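Local coordinates for endonuclease and methylase LlaGI (PDB 5FFJ), which recognises, methylates and cleaves DNA as a Type ISP restriction-modification enzyme, its helicase-like ATPase probably driving movement along DNA, and is crystallised here without its nuclease, at residues Ile1296-Ser1301 / Glu1325-Lys1330; Pro1303-Lys1308 / Asn1374-Leu1379; Lys1308-Pro1313 / Ile1321-Ser1326. All coordinates share one frame; numbering follows the deposited sequence.

Contact 1: residues Ile1296-Ser1301 / Glu1325-Lys1330; sequences IEVEIS and ESITIK
Strands 1297-1300 and 1327-1330 pair antiparallel, the first being an outer strand of a small three-stranded sheet in the C-terminal specificity domain. Glu1297 and Lys1330 form one hydrogen-bonded pair; Lys1330 N gives the straightest of the bonds, 2.9 Å to Glu1297 O at 173° and in the carbonyl plane. Glu1299 and Thr1328 form the other such pair, with Glu1299 N meeting Thr1328 O nearly along the C=O axis. The apolar face carries Val1298, Ile1300, Ile1327 and Ile1329, of which Ile1327 and Ile1329 are buried while Ile1300 stays exposed at the margin. There CG2 of Ile1327, anti to its backbone N, touches Val1298 CG1 and Ile1300 CG1, each at 3.9 Å, the side chains lying alongside one another. Ile1296 adds its CG2 at 3.5 Å from Ile1329 CG2. Helix 1377-1398 backs this face through Leu1379, Leu1382 and Leu1383.

The other face is polar and looser. Glu1299, extended beyond CG, crosses obliquely to Lys1330, whose chain bends at its last torsion (chi4 148°) to bring NZ 3.0 Å from Glu1299 OE1 in a salt bridge. The ammonium meets the carboxylate from above its plane. An alanine in place of Glu1299 would remove this carboxylate and would probably leave the Lys1330 ammonium less well fixed over the sheet. Past the strand ends the grip weakens: Ser1301 N and Ser1301 OG both make weak hydrogen bonds to Ser1326 O, each 3.3 Å long, the hydroxyl holding the crowded position between its own backbone N and carbonyl carbon.

Contact 2: residues Pro1303-Lys1308 / Asn1374-Leu1379; sequences PDYRVK and NPKYIL
Tyr1305 carries most of this meeting between the loop 1303-1308 and the start of helix 1377-1398. Its CB points at the other segment and lies 3.1 Å from Pro1375 O. CG, anti to the carbonyl carbon (chi1 -51°), starts the ring beside the same oxygen. On one flank CD2 touches Pro1375 CB at 4.0 Å; on the other, CD1 has Leu1379 CD2 at the ring edge, a looser approach. Lys1376 runs alongside the ring, its extended chain pointing the same way. Its CG sits over one face, 4.2 Å from the Tyr1305 ring centroid and 15° off the ring normal, a CH-pi contact, while the carbonyl carbon of Pro1303 lies over the opposite face, toward the rim. Farther out, CE1 and CZ run beside Lys1376 CE. At the tip, Tyr1305 OH is 3.6 Å from Lys1376 CE, so the hydroxyl meets the lysine's methylene chain more closely than its ammonium.

Deeper in, Val1307 CG1 reaches Ile1378 CD1 at 3.8 Å, the two side chains crossing at about a right angle.

Each backbone is shaped by an Asx turn. Asp1304 OD1 accepts from Arg1306 N, and Asn1374 OD1 accepts from Lys1376 N at 3.1 Å, with that donor well above the amide plane. Tyr1377 N also bonds to Asn1374 O, closing a type I beta turn that leads into the helix with Lys1376 at the N-cap. Loop 1303-1308 thus packs its tyrosine on a type I turn and Asx turn at the N-terminus of the chain's last helix, 1377-1398, in the specificity domain.

Contact 3: residues Lys1308-Pro1313 / Ile1321-Ser1326; sequences KKMKHP and IIYNES. With nucleotides of chain B.
Ile1321 opens 1321-1326 between two side chains of the loop 1308-1313: its CG2 touches Met1310 CE at 3.7 Å, and its CG1 lies 3.6 Å from His1312 CE1. The imidazole's polar side is engaged beyond the segments, ND1 bonding to Thr1320 O. Next, Ile1322 makes the single antiparallel bridge with Lys1311. Ile1322 N gives a 2.7 Å hydrogen bond to Lys1311 O, nearly along the C=O axis, whereas the return bond from Lys1311 N to Ile1322 O is weak. The CD1 of Ile1322 lies alongside the Lys1311 chain and near Pro1313 CB. This bridge joins the loop to the edge of the small antiparallel sheet in the specificity domain, and the same loop touches DNA: Lys1309, extended with CG anti to its backbone N (chi1 -168°), sends NZ to a weak hydrogen bond with OP1 of DA16 of chain B, a backbone phosphate contact. Tyr1323 follows, its ring met obliquely by Met1310 SD, 5.2 Å from the ring centroid in a Met-aromatic contact; its OH bonds to Tyr1305 O. Asn1324 then turns back, OD1 accepting from Ile1327 N and weakly from Ser1326 N, while ND2 bonds to Asp1304 O and Arg1306 O.

Overall arrangement
The three contacts form one compact patch of the specificity domain, their centres 9 to 12 Å apart. Contacts 1 and 3 share Glu1325 and Ser1326 and belong to the same sheet: Ile1329 N probably hydrogen-bonds to Ile1321 O at 2.9 Å, placing strand 1327-1330 in the middle. Contact 2 joins contact 1 where Ile1327 CD1 packs on Tyr1305 CD1 at 3.7 Å, and it joins contact 3 where Asp1304 CB packs on Ser1326 OG at 3.6 Å. Contact 3 alone touches the DNA; the nearest atoms of contacts 2 and 1 lie about 8 and about 11 Å from it.

Contact 1: residues Ile1296-Ser1301 / Glu1325-Lys1330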
# COMPACT_ATOMS: atom_id res chain seq x y z
N ILE A 1296 -36.96 28.41 -4.66
CA ILE A 1296 -36.60 27.35 -3.72
C ILE A 1296 -37.66 27.16 -2.63
O ILE A 1296 -38.26 28.13 -2.16
CB ILE A 1296 -35.24 27.65 -3.06
CG1 ILE A 1296 -34.17 27.84 -4.14
CG2 ILE A 1296 -34.85 26.52 -2.11
CD1 ILE A 1296 -32.82 28.26 -3.62
N GLU A 1297 -37.87 25.90 -2.25
CA GLU A 1297 -38.82 25.55 -1.19
C GLU A 1297 -38.16 24.58 -0.21
O GLU A 1297 -37.35 23.75 -0.61
CB GLU A 1297 -40.09 24.94 -1.78
CG GLU A 1297 -41.16 24.61 -0.74
CD GLU A 1297 -42.42 24.05 -1.37
OE1 GLU A 1297 -42.46 23.92 -2.61
OE2 GLU A 1297 -43.37 23.74 -0.62
N VAL A 1298 -38.51 24.70 1.07
CA VAL A 1298 -37.91 23.89 2.12
C VAL A 1298 -38.99 23.12 2.89
O VAL A 1298 -39.79 23.71 3.62
CB VAL A 1298 -37.11 24.77 3.11
CG1 VAL A 1298 -36.30 23.90 4.07
CG2 VAL A 1298 -36.19 25.72 2.36
N GLU A 1299 -39.00 21.80 2.72
CA GLU A 1299 -39.98 20.94 3.37
C GLU A 1299 -39.41 20.32 4.64
O GLU A 1299 -38.42 19.59 4.58
CB GLU A 1299 -40.42 19.83 2.41
CG GLU A 1299 -40.99 20.32 1.09
CD GLU A 1299 -41.33 19.19 0.14
OE1 GLU A 1299 -40.82 18.07 0.33
OE2 GLU A 1299 -42.12 19.42 -0.80
N ILE A 1300 -40.03 20.62 5.78
CA ILE A 1300 -39.57 20.11 7.07
C ILE A 1300 -40.65 19.26 7.74
O ILE A 1300 -41.66 19.79 8.21
CB ILE A 1300 -39.16 21.26 8.01
CG1 ILE A 1300 -38.09 22.13 7.34
CG2 ILE A 1300 -38.67 20.70 9.35
CD1 ILE A 1300 -37.65 23.32 8.15
N SER A 1301 -40.43 17.95 7.79
CA SER A 1301 -41.36 17.04 8.44
C SER A 1301 -41.40 17.30 9.95
O SER A 1301 -42.42 17.74 10.48
CB SER A 1301 -40.97 15.59 8.17
OG SER A 1301 -39.72 15.28 8.75
N GLU A 1325 -33.16 13.02 6.74
CA GLU A 1325 -34.36 12.23 6.53
C GLU A 1325 -35.62 12.97 6.98
O GLU A 1325 -36.73 12.43 6.91
CB GLU A 1325 -34.24 10.89 7.25
CG GLU A 1325 -33.16 9.99 6.68
CD GLU A 1325 -33.00 8.70 7.46
OE1 GLU A 1325 -33.61 8.58 8.54
OE2 GLU A 1325 -32.25 7.82 6.99
N SER A 1326 -35.45 14.21 7.43
CA SER A 1326 -36.58 15.07 7.80
C SER A 1326 -36.75 16.22 6.81
O SER A 1326 -37.84 16.46 6.31
CB SER A 1326 -36.39 15.62 9.21
OG SER A 1326 -36.35 14.58 10.17
N ILE A 1327 -35.65 16.92 6.54
CA ILE A 1327 -35.68 18.13 5.71
C ILE A 1327 -35.16 17.88 4.30
O ILE A 1327 -34.19 17.15 4.11
CB ILE A 1327 -34.85 19.26 6.35
CG1 ILE A 1327 -35.25 19.45 7.82
CG2 ILE A 1327 -35.04 20.57 5.57
CD1 ILE A 1327 -34.37 20.42 8.58
N THR A 1328 -35.82 18.50 3.32
CA THR A 1328 -35.36 18.47 1.93
C THR A 1328 -35.55 19.85 1.30
O THR A 1328 -36.42 20.62 1.70
CB THR A 1328 -36.13 17.42 1.09
OG1 THR A 1328 -37.46 17.89 0.83
CG2 THR A 1328 -36.18 16.08 1.80
N ILE A 1329 -34.72 20.15 0.30
CA ILE A 1329 -34.76 21.43 -0.40
C ILE A 1329 -35.04 21.18 -1.87
O ILE A 1329 -34.34 20.40 -2.51
CB ILE A 1329 -33.43 22.20 -0.24
CG1 ILE A 1329 -33.08 22.37 1.24
CG2 ILE A 1329 -33.52 23.56 -0.91
CD1 ILE A 1329 -32.28 21.22 1.83
N LYS A 1330 -36.05 21.85 -2.41
CA LYS A 1330 -36.48 21.63 -3.79
C LYS A 1330 -36.48 22.91 -4.62
O LYS A 1330 -36.44 24.01 -4.07
CB LYS A 1330 -37.87 20.99 -3.81
CG LYS A 1330 -37.88 19.54 -3.35
CD LYS A 1330 -39.28 18.96 -3.28
CE LYS A 1330 -39.24 17.43 -3.21
NZ LYS A 1330 -40.36 16.86 -2.41

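Contact 2: residues Pro1303-Lys1308 / Asn1374-Leu1379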
# COMPACT_ATOMS: atom_id res chain seq x y z
N PRO A 1303 -38.76 18.86 13.37
CA PRO A 1303 -37.63 19.77 13.56
C PRO A 1303 -36.34 19.05 13.96
O PRO A 1303 -35.81 19.27 15.05
CB PRO A 1303 -38.12 20.69 14.67
CG PRO A 1303 -39.03 19.84 15.48
CD PRO A 1303 -39.70 18.91 14.50
N ASP A 1304 -35.85 18.18 13.08
CA ASP A 1304 -34.53 17.58 13.22
C ASP A 1304 -33.57 18.29 12.28
O ASP A 1304 -33.60 18.06 11.07
CB ASP A 1304 -34.56 16.08 12.93
CG ASP A 1304 -33.20 15.42 13.09
OD1 ASP A 1304 -32.33 16.01 13.77
OD2 ASP A 1304 -33.01 14.32 12.55
N TYR A 1305 -32.72 19.15 12.84
CA TYR A 1305 -31.83 19.98 12.03
C TYR A 1305 -30.40 19.44 12.05
O TYR A 1305 -29.48 20.11 11.59
CB TYR A 1305 -31.84 21.42 12.54
CG TYR A 1305 -33.23 21.99 12.69
CD1 TYR A 1305 -33.92 22.49 11.59
CD2 TYR A 1305 -33.85 22.04 13.93
CE1 TYR A 1305 -35.18 23.02 11.72
CE2 TYR A 1305 -35.12 22.57 14.07
CZ TYR A 1305 -35.78 23.06 12.97
OH TYR A 1305 -37.04 23.58 13.11
N ARG A 1306 -30.22 18.24 12.58
CA ARG A 1306 -28.91 17.61 12.60
C ARG A 1306 -28.57 17.04 11.23
O ARG A 1306 -29.44 16.54 10.52
CB ARG A 1306 -28.83 16.52 13.66
CG ARG A 1306 -28.68 17.04 15.08
CD ARG A 1306 -27.90 16.08 15.97
NE ARG A 1306 -26.91 16.80 16.78
CZ ARG A 1306 -25.60 16.54 16.82
NH1 ARG A 1306 -24.82 17.28 17.60
NH2 ARG A 1306 -25.07 15.56 16.11
N VAL A 1307 -27.29 17.11 10.88
CA VAL A 1307 -26.81 16.61 9.60
C VAL A 1307 -25.97 15.35 9.80
O VAL A 1307 -25.23 15.23 10.77
CB VAL A 1307 -25.96 17.68 8.87
CG1 VAL A 1307 -24.71 18.03 9.67
CG2 VAL A 1307 -25.60 17.20 7.48
N LYS A 1308 -26.13 14.40 8.88
CA LYS A 1308 -25.24 13.26 8.79
C LYS A 1308 -24.44 13.42 7.50
O LYS A 1308 -23.22 13.57 7.52
CB LYS A 1308 -26.01 11.94 8.79
CG LYS A 1308 -25.13 10.70 8.77
CD LYS A 1308 -25.94 9.44 8.52
CE LYS A 1308 -25.06 8.20 8.61
NZ LYS A 1308 -25.83 6.95 8.33
N ASN A 1374 -26.60 27.40 16.97
CA ASN A 1374 -27.91 27.57 16.35
C ASN A 1374 -28.21 26.36 15.46
O ASN A 1374 -27.51 26.16 14.46
CB ASN A 1374 -27.96 28.87 15.53
CG ASN A 1374 -29.24 29.03 14.73
OD1 ASN A 1374 -30.23 28.33 14.96
ND2 ASN A 1374 -29.23 29.97 13.78
N PRO A 1375 -29.21 25.55 15.82
CA PRO A 1375 -29.48 24.32 15.06
C PRO A 1375 -29.76 24.55 13.57
O PRO A 1375 -29.67 23.59 12.80
CB PRO A 1375 -30.73 23.74 15.76
CG PRO A 1375 -30.67 24.30 17.14
CD PRO A 1375 -30.10 25.67 16.99
N LYS A 1376 -30.07 25.78 13.18
CA LYS A 1376 -30.43 26.07 11.79
C LYS A 1376 -29.28 26.71 11.01
O LYS A 1376 -29.47 27.16 9.88
CB LYS A 1376 -31.65 26.99 11.74
CG LYS A 1376 -32.88 26.41 12.43
CD LYS A 1376 -34.10 27.29 12.21
CE LYS A 1376 -35.32 26.74 12.92
NZ LYS A 1376 -36.52 27.59 12.67
N TYR A 1377 -28.10 26.76 11.61
CA TYR A 1377 -26.94 27.40 10.99
C TYR A 1377 -26.60 26.80 9.62
O TYR A 1377 -26.48 27.53 8.64
CB TYR A 1377 -25.72 27.30 11.91
CG TYR A 1377 -24.44 27.77 11.26
CD1 TYR A 1377 -24.07 29.11 11.29
CD2 TYR A 1377 -23.58 26.87 10.63
CE1 TYR A 1377 -22.89 29.54 10.71
CE2 TYR A 1377 -22.40 27.30 10.05
CZ TYR A 1377 -22.07 28.64 10.09
OH TYR A 1377 -20.90 29.06 9.51
N ILE A 1378 -26.44 25.48 9.57
CA ILE A 1378 -25.99 24.82 8.36
C ILE A 1378 -27.07 24.89 7.29
O ILE A 1378 -26.77 25.08 6.11
CB ILE A 1378 -25.60 23.35 8.61
CG1 ILE A 1378 -24.70 23.23 9.85
CG2 ILE A 1378 -24.88 22.79 7.39
CD1 ILE A 1378 -24.29 21.82 10.19
N LEU A 1379 -28.32 24.73 7.70
CA LEU A 1379 -29.45 24.85 6.79
C LEU A 1379 -29.53 26.28 6.25
O LEU A 1379 -29.69 26.49 5.05
CB LEU A 1379 -30.75 24.46 7.48
CG LEU A 1379 -32.00 24.37 6.59
CD1 LEU A 1379 -31.82 23.37 5.46
CD2 LEU A 1379 -33.21 24.00 7.44

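Contact 3: residues Lys1308-Pro1313 / Ile1321-Ser1326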
# COMPACT_ATOMS: atom_id res chain seq x y z
N LYS A 1308 -26.13 14.40 8.88
CA LYS A 1308 -25.24 13.26 8.79
C LYS A 1308 -24.44 13.42 7.50
O LYS A 1308 -23.22 13.57 7.52
CB LYS A 1308 -26.01 11.94 8.79
CG LYS A 1308 -25.13 10.70 8.77
CD LYS A 1308 -25.94 9.44 8.52
CE LYS A 1308 -25.06 8.20 8.61
NZ LYS A 1308 -25.83 6.95 8.33
N LYS A 1309 -25.15 13.40 6.38
CA LYS A 1309 -24.55 13.64 5.08
C LYS A 1309 -25.62 14.08 4.10
O LYS A 1309 -26.57 13.35 3.81
CB LYS A 1309 -23.84 12.39 4.56
CG LYS A 1309 -22.95 12.65 3.36
CD LYS A 1309 -22.04 11.47 3.09
CE LYS A 1309 -21.03 11.78 2.00
NZ LYS A 1309 -19.88 10.83 2.03
N MET A 1310 -25.46 15.30 3.59
CA MET A 1310 -26.38 15.83 2.59
C MET A 1310 -26.15 15.12 1.27
O MET A 1310 -25.03 14.67 0.98
CB MET A 1310 -26.18 17.34 2.45
CG MET A 1310 -26.50 18.12 3.73
SD MET A 1310 -25.91 19.82 3.72
CE MET A 1310 -26.50 20.39 2.13
N LYS A 1311 -27.20 15.00 0.46
CA LYS A 1311 -27.10 14.28 -0.80
C LYS A 1311 -28.15 14.73 -1.80
O LYS A 1311 -29.18 15.29 -1.43
CB LYS A 1311 -27.23 12.77 -0.56
CG LYS A 1311 -28.67 12.24 -0.64
CD LYS A 1311 -28.75 10.75 -0.36
CE LYS A 1311 -28.59 10.43 1.11
NZ LYS A 1311 -28.83 8.99 1.39
N HIS A 1312 -27.89 14.45 -3.07
CA HIS A 1312 -28.91 14.53 -4.10
C HIS A 1312 -29.61 13.18 -4.16
O HIS A 1312 -28.95 12.14 -4.00
CB HIS A 1312 -28.29 14.89 -5.46
CG HIS A 1312 -27.60 16.22 -5.48
ND1 HIS A 1312 -28.26 17.40 -5.21
CD2 HIS A 1312 -26.32 16.56 -5.74
CE1 HIS A 1312 -27.41 18.41 -5.31
NE2 HIS A 1312 -26.23 17.92 -5.63
N PRO A 1313 -30.93 13.17 -4.38
CA PRO A 1313 -31.67 11.89 -4.40
C PRO A 1313 -31.12 10.91 -5.43
O PRO A 1313 -31.05 9.71 -5.16
CB PRO A 1313 -33.10 12.32 -4.74
CG PRO A 1313 -32.98 13.68 -5.34
CD PRO A 1313 -31.82 14.31 -4.66
N ILE A 1321 -31.88 18.70 -2.76
CA ILE A 1321 -30.89 18.26 -1.78
C ILE A 1321 -31.61 17.73 -0.55
O ILE A 1321 -32.43 18.43 0.05
CB ILE A 1321 -29.94 19.40 -1.35
CG1 ILE A 1321 -29.10 19.87 -2.54
CG2 ILE A 1321 -29.03 18.94 -0.22
CD1 ILE A 1321 -28.31 21.15 -2.27
N ILE A 1322 -31.30 16.50 -0.18
CA ILE A 1322 -31.79 15.93 1.07
C ILE A 1322 -30.88 16.35 2.21
O ILE A 1322 -29.79 15.79 2.39
CB ILE A 1322 -31.87 14.39 1.00
CG1 ILE A 1322 -32.84 13.96 -0.10
CG2 ILE A 1322 -32.32 13.82 2.34
CD1 ILE A 1322 -32.83 12.47 -0.39
N TYR A 1323 -31.31 17.34 2.98
CA TYR A 1323 -30.55 17.79 4.14
C TYR A 1323 -30.42 16.64 5.13
O TYR A 1323 -29.33 16.32 5.60
CB TYR A 1323 -31.22 18.99 4.81
CG TYR A 1323 -30.47 19.51 6.02
CD1 TYR A 1323 -30.74 19.02 7.29
CD2 TYR A 1323 -29.50 20.50 5.88
CE1 TYR A 1323 -30.05 19.50 8.39
CE2 TYR A 1323 -28.82 20.98 6.98
CZ TYR A 1323 -29.09 20.47 8.23
OH TYR A 1323 -28.41 20.95 9.33
N ASN A 1324 -31.55 16.02 5.43
CA ASN A 1324 -31.58 14.80 6.22
C ASN A 1324 -32.88 14.06 5.95
O ASN A 1324 -33.63 14.43 5.05
CB ASN A 1324 -31.41 15.10 7.71
CG ASN A 1324 -32.44 16.09 8.23
OD1 ASN A 1324 -33.34 16.51 7.50
ND2 ASN A 1324 -32.32 16.46 9.50
N GLU A 1325 -33.16 13.02 6.74
CA GLU A 1325 -34.36 12.23 6.53
C GLU A 1325 -35.62 12.97 6.98
O GLU A 1325 -36.73 12.43 6.91
CB GLU A 1325 -34.24 10.89 7.25
CG GLU A 1325 -33.16 9.99 6.68
CD GLU A 1325 -33.00 8.70 7.46
OE1 GLU A 1325 -33.61 8.58 8.54
OE2 GLU A 1325 -32.25 7.82 6.99
N SER A 1326 -35.45 14.21 7.43
CA SER A 1326 -36.58 15.07 7.80
C SER A 1326 -36.75 16.22 6.81
O SER A 1326 -37.84 16.46 6.31
CB SER A 1326 -36.39 15.62 9.21
OG SER A 1326 -36.35 14.58 10.17
P DA B 16 -21.52 7.35 1.05
OP1 DA B 16 -22.18 8.66 1.25
OP2 DA B 16 -21.81 6.23 1.96
O5' DA B 16 -21.82 6.85 -0.44
C5' DA B 16 -21.48 7.67 -1.56
C4' DA B 16 -22.15 7.16 -2.82
O4' DA B 16 -21.43 6.01 -3.33
C3' DA B 16 -23.60 6.71 -2.65
O3' DA B 16 -24.39 7.09 -3.78
C2' DA B 16 -23.47 5.19 -2.49
C1' DA B 16 -22.27 4.87 -3.37
N9 DA B 16 -21.49 3.71 -2.94
C8 DA B 16 -21.00 3.47 -1.68
N7 DA B 16 -20.32 2.36 -1.58
C5 DA B 16 -20.37 1.82 -2.86
C6 DA B 16 -19.83 0.64 -3.41
N6 DA B 16 -19.13 -0.24 -2.70
N1 DA B 16 -20.06 0.41 -4.72
C2 DA B 16 -20.76 1.30 -5.42
N3 DA B 16 -21.32 2.44 -5.01
C4 DA B 16 -21.08 2.65 -3.71